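Local coordinates for protein multicopper oxidase (Uncultured bacterium, PDB 4E9X) that probably couples the one-electron oxidation of substrates at a mononuclear copper to the reduction of dioxygen to water at a copper cluster, at residues K173-K185 against H265-G277. Residues are numbered along the deposited sequence; the frame is centred on the assembly and turned at random. Where two conformers were deposited one is given.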
ATOM      1  N   LYS A 173      -4.181  14.233 -16.427  1.00  8.21           N
ATOM      2  CA  LYS A 173      -5.284  15.175 -16.230  0.50  8.71           C
ATOM      3  C   LYS A 173      -6.021  14.821 -14.944  1.00  9.07           C
ATOM      4  O   LYS A 173      -6.151  13.674 -14.534  1.00  8.76           O
ATOM      5  CB  LYS A 173      -6.216  15.200 -17.459  0.50 12.21           C
ATOM      6  CG  LYS A 173      -5.437  15.277 -18.782  0.50 12.32           C
ATOM      7  CD  LYS A 173      -6.160  15.871 -19.975  0.50 15.44           C
ATOM      8  CE  LYS A 173      -5.422  15.566 -21.285  0.50 11.96           C
ATOM      9  NZ  LYS A 173      -4.232  16.457 -21.435  0.50 11.26           N
ATOM     10  N   SER A 174      -6.518  15.894 -14.329  1.00  9.40           N
ATOM     11  CA  SER A 174      -7.355  15.857 -13.133  1.00  9.57           C
ATOM     12  C   SER A 174      -8.815  16.148 -13.514  1.00  9.87           C
ATOM     13  O   SER A 174      -9.069  17.116 -14.259  1.00  9.82           O
ATOM     14  CB  SER A 174      -6.797  16.916 -12.177  1.00 10.64           C
ATOM     15  OG  SER A 174      -7.635  17.118 -11.021  1.00 10.79           O
ATOM     16  N   PHE A 175      -9.751  15.337 -13.034  1.00  9.45           N
ATOM     17  CA  PHE A 175     -11.157  15.559 -13.273  1.00 10.30           C
ATOM     18  C   PHE A 175     -11.518  17.006 -12.955  1.00 10.94           C
ATOM     19  O   PHE A 175     -11.116  17.501 -11.892  1.00 11.66           O
ATOM     20  CB  PHE A 175     -11.945  14.599 -12.357  1.00 10.20           C
ATOM     21  CG  PHE A 175     -13.457  14.735 -12.589  1.00 10.82           C
ATOM     22  CD1 PHE A 175     -14.090  13.956 -13.550  1.00 11.44           C
ATOM     23  CD2 PHE A 175     -14.210  15.631 -11.858  1.00 13.14           C
ATOM     24  CE1 PHE A 175     -15.461  14.108 -13.792  1.00 12.18           C
ATOM     25  CE2 PHE A 175     -15.558  15.785 -12.110  1.00 16.02           C
ATOM     26  CZ  PHE A 175     -16.202  15.036 -13.079  1.00 15.09           C
ATOM     27  N   PRO A 176     -12.309  17.724 -13.766  1.00 10.86           N
ATOM     28  CA  PRO A 176     -13.072  17.231 -14.923  1.00 10.78           C
ATOM     29  C   PRO A 176     -12.387  17.175 -16.274  1.00 10.69           C
ATOM     30  O   PRO A 176     -13.060  16.915 -17.271  1.00 10.61           O
ATOM     31  CB  PRO A 176     -14.191  18.284 -15.027  1.00 13.35           C
ATOM     32  CG  PRO A 176     -13.486  19.547 -14.640  1.00 15.22           C
ATOM     33  CD  PRO A 176     -12.608  19.125 -13.443  1.00 12.58           C
ATOM     34  N   LEU A 177     -11.081  17.400 -16.291  1.00 10.07           N
ATOM     35  CA  LEU A 177     -10.310  17.424 -17.553  1.00 10.38           C
ATOM     36  C   LEU A 177      -9.924  16.041 -18.024  1.00 10.24           C
ATOM     37  O   LEU A 177      -9.360  15.895 -19.120  1.00 11.31           O
ATOM     38  CB  LEU A 177      -9.081  18.314 -17.443  1.00 11.77           C
ATOM     39  CG  LEU A 177      -9.377  19.796 -17.140  1.00 13.21           C
ATOM     40  CD1 LEU A 177      -8.072  20.601 -17.168  1.00 18.26           C
ATOM     41  CD2 LEU A 177     -10.427  20.347 -18.098  1.00 17.73           C
ATOM     42  N   THR A 178     -10.187  15.009 -17.245  1.00  8.94           N
ATOM     43  CA  THR A 178     -10.082  13.633 -17.730  1.00  8.33           C
ATOM     44  C   THR A 178     -11.187  13.397 -18.759  1.00  8.71           C
ATOM     45  O   THR A 178     -11.977  14.276 -19.080  1.00 10.06           O
ATOM     46  CB  THR A 178     -10.191  12.668 -16.535  1.00  8.49           C
ATOM     47  OG1 THR A 178     -11.372  13.077 -15.849  1.00  9.65           O
ATOM     48  CG2 THR A 178      -9.034  12.784 -15.573  1.00  9.40           C
ATOM     49  N   GLN A 179     -11.236  12.181 -19.295  1.00  8.85           N
ATOM     50  CA  GLN A 179     -12.235  11.816 -20.322  1.00  8.80           C
ATOM     51  C   GLN A 179     -12.927  10.529 -19.878  1.00  9.12           C
ATOM     52  O   GLN A 179     -12.314   9.697 -19.180  1.00  8.55           O
ATOM     53  CB  GLN A 179     -11.526  11.543 -21.661  1.00  9.83           C
ATOM     54  CG  GLN A 179     -10.925  12.820 -22.239  1.00 11.05           C
ATOM     55  CD  GLN A 179     -11.942  13.609 -23.029  1.00 10.55           C
ATOM     56  OE1 GLN A 179     -12.993  13.079 -23.369  1.00 11.25           O
ATOM     57  NE2 GLN A 179     -11.605  14.863 -23.282  1.00 12.36           N
ATOM     58  N   PRO A 180     -14.138  10.333 -20.325  1.00  8.26           N
ATOM     59  CA  PRO A 180     -14.851   9.096 -20.021  1.00  8.70           C
ATOM     60  C   PRO A 180     -14.271   7.915 -20.758  1.00  7.91           C
ATOM     61  O   PRO A 180     -13.633   8.021 -21.815  1.00  9.37           O
ATOM     62  CB  PRO A 180     -16.295   9.379 -20.556  1.00  9.24           C
ATOM     63  CG  PRO A 180     -16.105  10.443 -21.628  1.00  9.72           C
ATOM     64  CD  PRO A 180     -14.944  11.286 -21.126  1.00  9.70           C
ATOM     65  N   LEU A 181     -14.534   6.743 -20.186  1.00  8.10           N
ATOM     66  CA  LEU A 181     -14.200   5.432 -20.773  0.50  8.21           C
ATOM     67  C   LEU A 181     -15.512   4.933 -21.371  1.00  8.38           C
ATOM     68  O   LEU A 181     -16.422   4.470 -20.645  1.00  8.55           O
ATOM     69  CB  LEU A 181     -13.614   4.532 -19.686  0.50  9.78           C
ATOM     70  CG  LEU A 181     -12.811   3.297 -20.060  0.50  9.48           C
ATOM     71  CD1 LEU A 181     -12.134   2.673 -18.839  0.50  8.31           C
ATOM     72  CD2 LEU A 181     -13.686   2.267 -20.755  0.50 12.55           C
ATOM     73  N   ARG A 182     -15.665   5.074 -22.703  1.00  8.62           N
ATOM     74  CA  ARG A 182     -16.929   4.767 -23.368  1.00  8.45           C
ATOM     75  C   ARG A 182     -16.942   3.328 -23.841  1.00  8.36           C
ATOM     76  O   ARG A 182     -16.012   2.880 -24.536  1.00 10.89           O
ATOM     77  CB  ARG A 182     -17.204   5.738 -24.547  1.00  9.12           C
ATOM     78  CG  ARG A 182     -17.449   7.143 -23.988  1.00  9.94           C
ATOM     79  CD  ARG A 182     -17.990   8.065 -25.078  1.00  9.94           C
ATOM     80  NE  ARG A 182     -18.316   9.361 -24.547  1.00 10.60           N
ATOM     81  CZ  ARG A 182     -18.576  10.424 -25.280  1.00 11.10           C
ATOM     82  NH1 ARG A 182     -18.516  10.380 -26.589  1.00 11.19           N
ATOM     83  NH2 ARG A 182     -18.870  11.594 -24.689  1.00 11.94           N
ATOM     84  N   VAL A 183     -17.982   2.615 -23.444  1.00  8.44           N
ATOM     85  CA  VAL A 183     -18.145   1.186 -23.779  1.00  8.93           C
ATOM     86  C   VAL A 183     -19.533   0.972 -24.305  1.00  8.95           C
ATOM     87  O   VAL A 183     -20.402   1.833 -24.211  1.00  9.96           O
ATOM     88  CB  VAL A 183     -17.912   0.276 -22.554  1.00  8.67           C
ATOM     89  CG1 VAL A 183     -16.477   0.544 -22.015  1.00 11.85           C
ATOM     90  CG2 VAL A 183     -18.978   0.503 -21.486  1.00 10.48           C
ATOM     91  N   LYS A 184     -19.771  -0.225 -24.836  1.00 10.19           N
ATOM     92  CA  LYS A 184     -21.137  -0.674 -25.103  1.00 10.38           C
ATOM     93  C   LYS A 184     -21.284  -2.071 -24.503  1.00  9.41           C
ATOM     94  O   LYS A 184     -20.320  -2.797 -24.267  1.00 10.66           O
ATOM     95  CB  LYS A 184     -21.512  -0.658 -26.585  1.00 13.44           C
ATOM     96  CG  LYS A 184     -20.768  -1.724 -27.370  1.00 15.08           C
ATOM     97  CD  LYS A 184     -21.263  -1.656 -28.822  1.00 20.39           C
ATOM     98  CE  LYS A 184     -20.755  -2.827 -29.623  1.00 26.51           C
ATOM     99  NZ  LYS A 184     -21.396  -2.828 -30.996  1.00 36.09           N
ATOM    100  N   LYS A 185     -22.535  -2.449 -24.236  1.00  9.85           N
ATOM    101  CA  LYS A 185     -22.803  -3.739 -23.604  1.00 10.02           C
ATOM    102  C   LYS A 185     -22.182  -4.868 -24.384  1.00  9.61           C
ATOM    103  O   LYS A 185     -22.329  -4.884 -25.619  1.00 11.72           O
ATOM    104  CB  LYS A 185     -24.335  -3.951 -23.449  1.00 11.96           C
ATOM    105  CG  LYS A 185     -24.597  -5.157 -22.527  1.00 14.62           C
ATOM    106  CD  LYS A 185     -26.092  -5.468 -22.469  1.00 18.81           C
ATOM    107  CE  LYS A 185     -26.345  -6.586 -21.444  1.00 22.12           C
ATOM    108  NZ  LYS A 185     -27.782  -7.001 -21.465  1.00 33.33           N
ATOM    109  N   HIS A 265     -12.888  19.973  -4.263  1.00 19.51           N
ATOM    110  CA  HIS A 265     -13.411  18.661  -4.672  1.00 17.16           C
ATOM    111  C   HIS A 265     -14.569  19.038  -5.573  1.00 16.57           C
ATOM    112  O   HIS A 265     -15.304  20.028  -5.322  1.00 18.15           O
ATOM    113  CB  HIS A 265     -13.846  17.713  -3.537  1.00 19.76           C
ATOM    114  CG  HIS A 265     -14.680  16.481  -3.864  1.00 26.18           C
ATOM    115  ND1 HIS A 265     -14.143  15.202  -4.059  1.00 29.06           N
ATOM    116  CD2 HIS A 265     -16.030  16.262  -4.030  1.00 25.67           C
ATOM    117  CE1 HIS A 265     -15.062  14.288  -4.342  1.00 27.43           C
ATOM    118  NE2 HIS A 265     -16.225  14.896  -4.327  1.00 30.14           N
ATOM    119  N   PRO A 266     -14.798  18.276  -6.638  1.00 15.54           N
ATOM    120  CA  PRO A 266     -14.085  17.082  -7.038  1.00 15.84           C
ATOM    121  C   PRO A 266     -12.905  17.439  -7.936  1.00 18.97           C
ATOM    122  O   PRO A 266     -12.835  18.515  -8.503  1.00 19.14           O
ATOM    123  CB  PRO A 266     -15.102  16.301  -7.854  1.00 20.71           C
ATOM    124  CG  PRO A 266     -15.980  17.331  -8.445  1.00 23.45           C
ATOM    125  CD  PRO A 266     -15.936  18.570  -7.555  1.00 21.86           C
ATOM    126  N   GLY A 267     -12.018  16.438  -7.971  1.00 13.48           N
ATOM    127  CA  GLY A 267     -10.839  16.572  -8.811  1.00 11.89           C
ATOM    128  C   GLY A 267     -10.157  15.222  -8.750  1.00 11.18           C
ATOM    129  O   GLY A 267     -10.610  14.308  -8.057  1.00 12.28           O
ATOM    130  N   GLY A 268      -9.052  15.099  -9.503  1.00 10.30           N
ATOM    131  CA  GLY A 268      -8.234  13.931  -9.302  1.00 10.40           C
ATOM    132  C   GLY A 268      -8.448  12.847 -10.314  1.00  9.11           C
ATOM    133  O   GLY A 268      -8.969  13.092 -11.429  1.00  9.64           O
ATOM    134  N   PRO A 269      -8.011  11.620 -10.042  1.00  9.18           N
ATOM    135  CA  PRO A 269      -8.076  10.525 -11.034  1.00  9.16           C
ATOM    136  C   PRO A 269      -9.454   9.912 -11.016  1.00  8.50           C
ATOM    137  O   PRO A 269      -9.718   8.914 -10.321  1.00  9.46           O
ATOM    138  CB  PRO A 269      -6.961   9.543 -10.569  1.00  9.44           C
ATOM    139  CG  PRO A 269      -6.279  10.237  -9.432  1.00  9.46           C
ATOM    140  CD  PRO A 269      -7.300  11.168  -8.805  1.00  9.77           C
ATOM    141  N   ILE A 270     -10.336  10.559 -11.779  1.00  9.37           N
ATOM    142  CA  ILE A 270     -11.723  10.124 -11.900  1.00  9.21           C
ATOM    143  C   ILE A 270     -12.090  10.007 -13.385  1.00  7.89           C
ATOM    144  O   ILE A 270     -11.843  10.978 -14.115  1.00  9.86           O
ATOM    145  CB  ILE A 270     -12.685  11.135 -11.247  1.00 10.71           C
ATOM    146  CG1 ILE A 270     -12.372  11.409  -9.788  1.00 11.51           C
ATOM    147  CG2 ILE A 270     -14.142  10.687 -11.476  1.00 13.67           C
ATOM    148  CD1 ILE A 270     -13.174  12.543  -9.166  1.00 13.55           C
ATOM    149  N   THR A 271     -12.696   8.903 -13.790  1.00  8.03           N
ATOM    150  CA  THR A 271     -13.348   8.811 -15.073  1.00  8.56           C
ATOM    151  C   THR A 271     -14.744   8.236 -14.837  1.00  8.56           C
ATOM    152  O   THR A 271     -15.132   8.001 -13.670  1.00  8.17           O
ATOM    153  CB  THR A 271     -12.510   7.995 -16.075  1.00  8.79           C
ATOM    154  OG1 THR A 271     -13.212   7.995 -17.351  1.00  9.96           O
ATOM    155  CG2 THR A 271     -12.304   6.564 -15.633  1.00 10.13           C
ATOM    156  N   VAL A 272     -15.501   8.067 -15.916  1.00  8.55           N
ATOM    157  CA  VAL A 272     -16.828   7.424 -15.839  1.00  7.98           C
ATOM    158  C   VAL A 272     -16.854   6.375 -16.933  1.00  7.98           C
ATOM    159  O   VAL A 272     -16.489   6.676 -18.107  1.00  8.86           O
ATOM    160  CB  VAL A 272     -17.938   8.451 -16.084  1.00  7.90           C
ATOM    161  CG1 VAL A 272     -19.318   7.818 -16.038  1.00  9.81           C
ATOM    162  CG2 VAL A 272     -17.838   9.579 -15.084  1.00  9.55           C
ATOM    163  N   ILE A 273     -17.246   5.156 -16.575  1.00  7.57           N
ATOM    164  CA  ILE A 273     -17.573   4.124 -17.572  1.00  7.56           C
ATOM    165  C   ILE A 273     -18.943   4.505 -18.080  1.00  7.99           C
ATOM    166  O   ILE A 273     -19.946   4.335 -17.350  1.00  8.77           O
ATOM    167  CB  ILE A 273     -17.550   2.732 -16.957  1.00  8.04           C
ATOM    168  CG1 ILE A 273     -16.140   2.467 -16.324  1.00 10.67           C
ATOM    169  CG2 ILE A 273     -17.919   1.724 -18.010  1.00  9.14           C
ATOM    170  CD1 ILE A 273     -16.165   1.292 -15.369  1.00 15.89           C
ATOM    171  N   GLU A 274     -18.996   5.029 -19.304  1.00  8.47           N
ATOM    172  CA  GLU A 274     -20.242   5.493 -19.925  1.00  7.83           C
ATOM    173  C   GLU A 274     -20.669   4.450 -20.928  1.00  8.35           C
ATOM    174  O   GLU A 274     -19.962   4.213 -21.924  1.00  9.86           O
ATOM    175  CB  GLU A 274     -19.982   6.779 -20.696  1.00  9.67           C
ATOM    176  CG  GLU A 274     -19.756   8.037 -19.816  1.00  9.80           C
ATOM    177  CD  GLU A 274     -19.560   9.254 -20.682  1.00  9.61           C
ATOM    178  OE1 GLU A 274     -19.437   9.147 -21.932  1.00 10.10           O
ATOM    179  OE2 GLU A 274     -19.476  10.348 -20.104  1.00 10.00           O
ATOM    180  N   TYR A 275     -21.828   3.832 -20.707  1.00  8.49           N
ATOM    181  CA  TYR A 275     -22.313   2.897 -21.729  1.00  8.51           C
ATOM    182  C   TYR A 275     -23.116   3.637 -22.810  1.00  8.37           C
ATOM    183  O   TYR A 275     -23.957   4.522 -22.510  1.00  9.47           O
ATOM    184  CB  TYR A 275     -23.208   1.816 -21.152  1.00  9.20           C
ATOM    185  CG  TYR A 275     -22.537   0.676 -20.380  1.00  8.44           C
ATOM    186  CD1 TYR A 275     -21.910   0.893 -19.134  1.00  8.93           C
ATOM    187  CD2 TYR A 275     -22.593  -0.598 -20.887  1.00  9.01           C
ATOM    188  CE1 TYR A 275     -21.329  -0.190 -18.471  1.00  8.79           C
ATOM    189  CE2 TYR A 275     -22.070  -1.679 -20.231  1.00  8.66           C
ATOM    190  CZ  TYR A 275     -21.420  -1.470 -19.015  1.00  8.15           C
ATOM    191  OH  TYR A 275     -20.928  -2.556 -18.353  1.00  8.73           O
ATOM    192  N   ASP A 276     -22.836   3.254 -24.033  1.00  8.94           N
ATOM    193  CA  ASP A 276     -23.433   3.961 -25.195  1.00  9.97           C
ATOM    194  C   ASP A 276     -24.949   4.012 -25.125  1.00  9.89           C
ATOM    195  O   ASP A 276     -25.531   4.982 -25.596  1.00 11.54           O
ATOM    196  CB  ASP A 276     -23.036   3.194 -26.440  1.00 12.38           C
ATOM    197  CG  ASP A 276     -21.585   3.425 -26.936  1.00 13.16           C
ATOM    198  OD1 ASP A 276     -20.957   4.416 -26.483  1.00 13.58           O
ATOM    199  OD2 ASP A 276     -21.104   2.661 -27.783  1.00 15.38           O
ATOM    200  N   GLY A 277     -25.581   2.974 -24.581  1.00 10.68           N
ATOM    201  CA  GLY A 277     -27.062   2.893 -24.738  1.00 11.85           C
ATOM    202  C   GLY A 277     -27.782   3.734 -23.707  1.00 11.02           C
ATOM    203  O   GLY A 277     -29.041   3.780 -23.746  1.00 12.53           O
TER
HETATM  204  O   HOH W   1     -19.823  12.222 -22.015  1.00 15.25           O
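Arg182 and Glu274 both set CG beside the backbone N, chi1 -67° and -73°, and run on extended, lying side by side on one face of the sheet. They stand on strands 181-183 and 270-275, parallel neighbours in a cupredoxin-like beta sheet, probably of the second cupredoxin domain. Within the chain 181-183 is its outermost strand, and 270-275 runs antiparallel to 248-253 on the other side. Arg182 NE gives Glu274 OE1 a salt bridge of 2.9 Å, meeting it nearly along its C-O axis. The guanidinium and carboxylate planes are nearly coplanar, 21° apart. A water links Arg182 NH2 to Glu274 OE2, and OE2 also bonds Tyr284 OH. Pro180 packs against the carboxylate, with its CB 3.3 Å from Glu274 CD. A leucine in place of Arg182 would probably leave Glu274 OE1 without its charged mate and the bridging water with one partner fewer.

The backbone bonds alternate in parallel fashion. Leu181 N bonds Val272 O, and Leu181 O accepts Glu274 N; Val183 repeats the pattern with Glu274 O and Asp276 N. On the other face Val183 CG2 sits over the Tyr275 ring, 3.6 Å from its centroid, a CH-pi contact.

Ahead of strand 181-183, threonine hydroxyls take over from the backbone bonds. Thr271 OG1 bonds Gln179 O at 2.7 Å, and Thr178 OG1 reaches Ile270 O at 2.8 Å. Phe175 packs its CB against Ile270 CB. The Ile270 side chain is about 8 Å from a bound copper. At the far end, Phe175 N points almost straight at Gly268 O (2.9 Å), while Ser174 OG accepts Gly268 N.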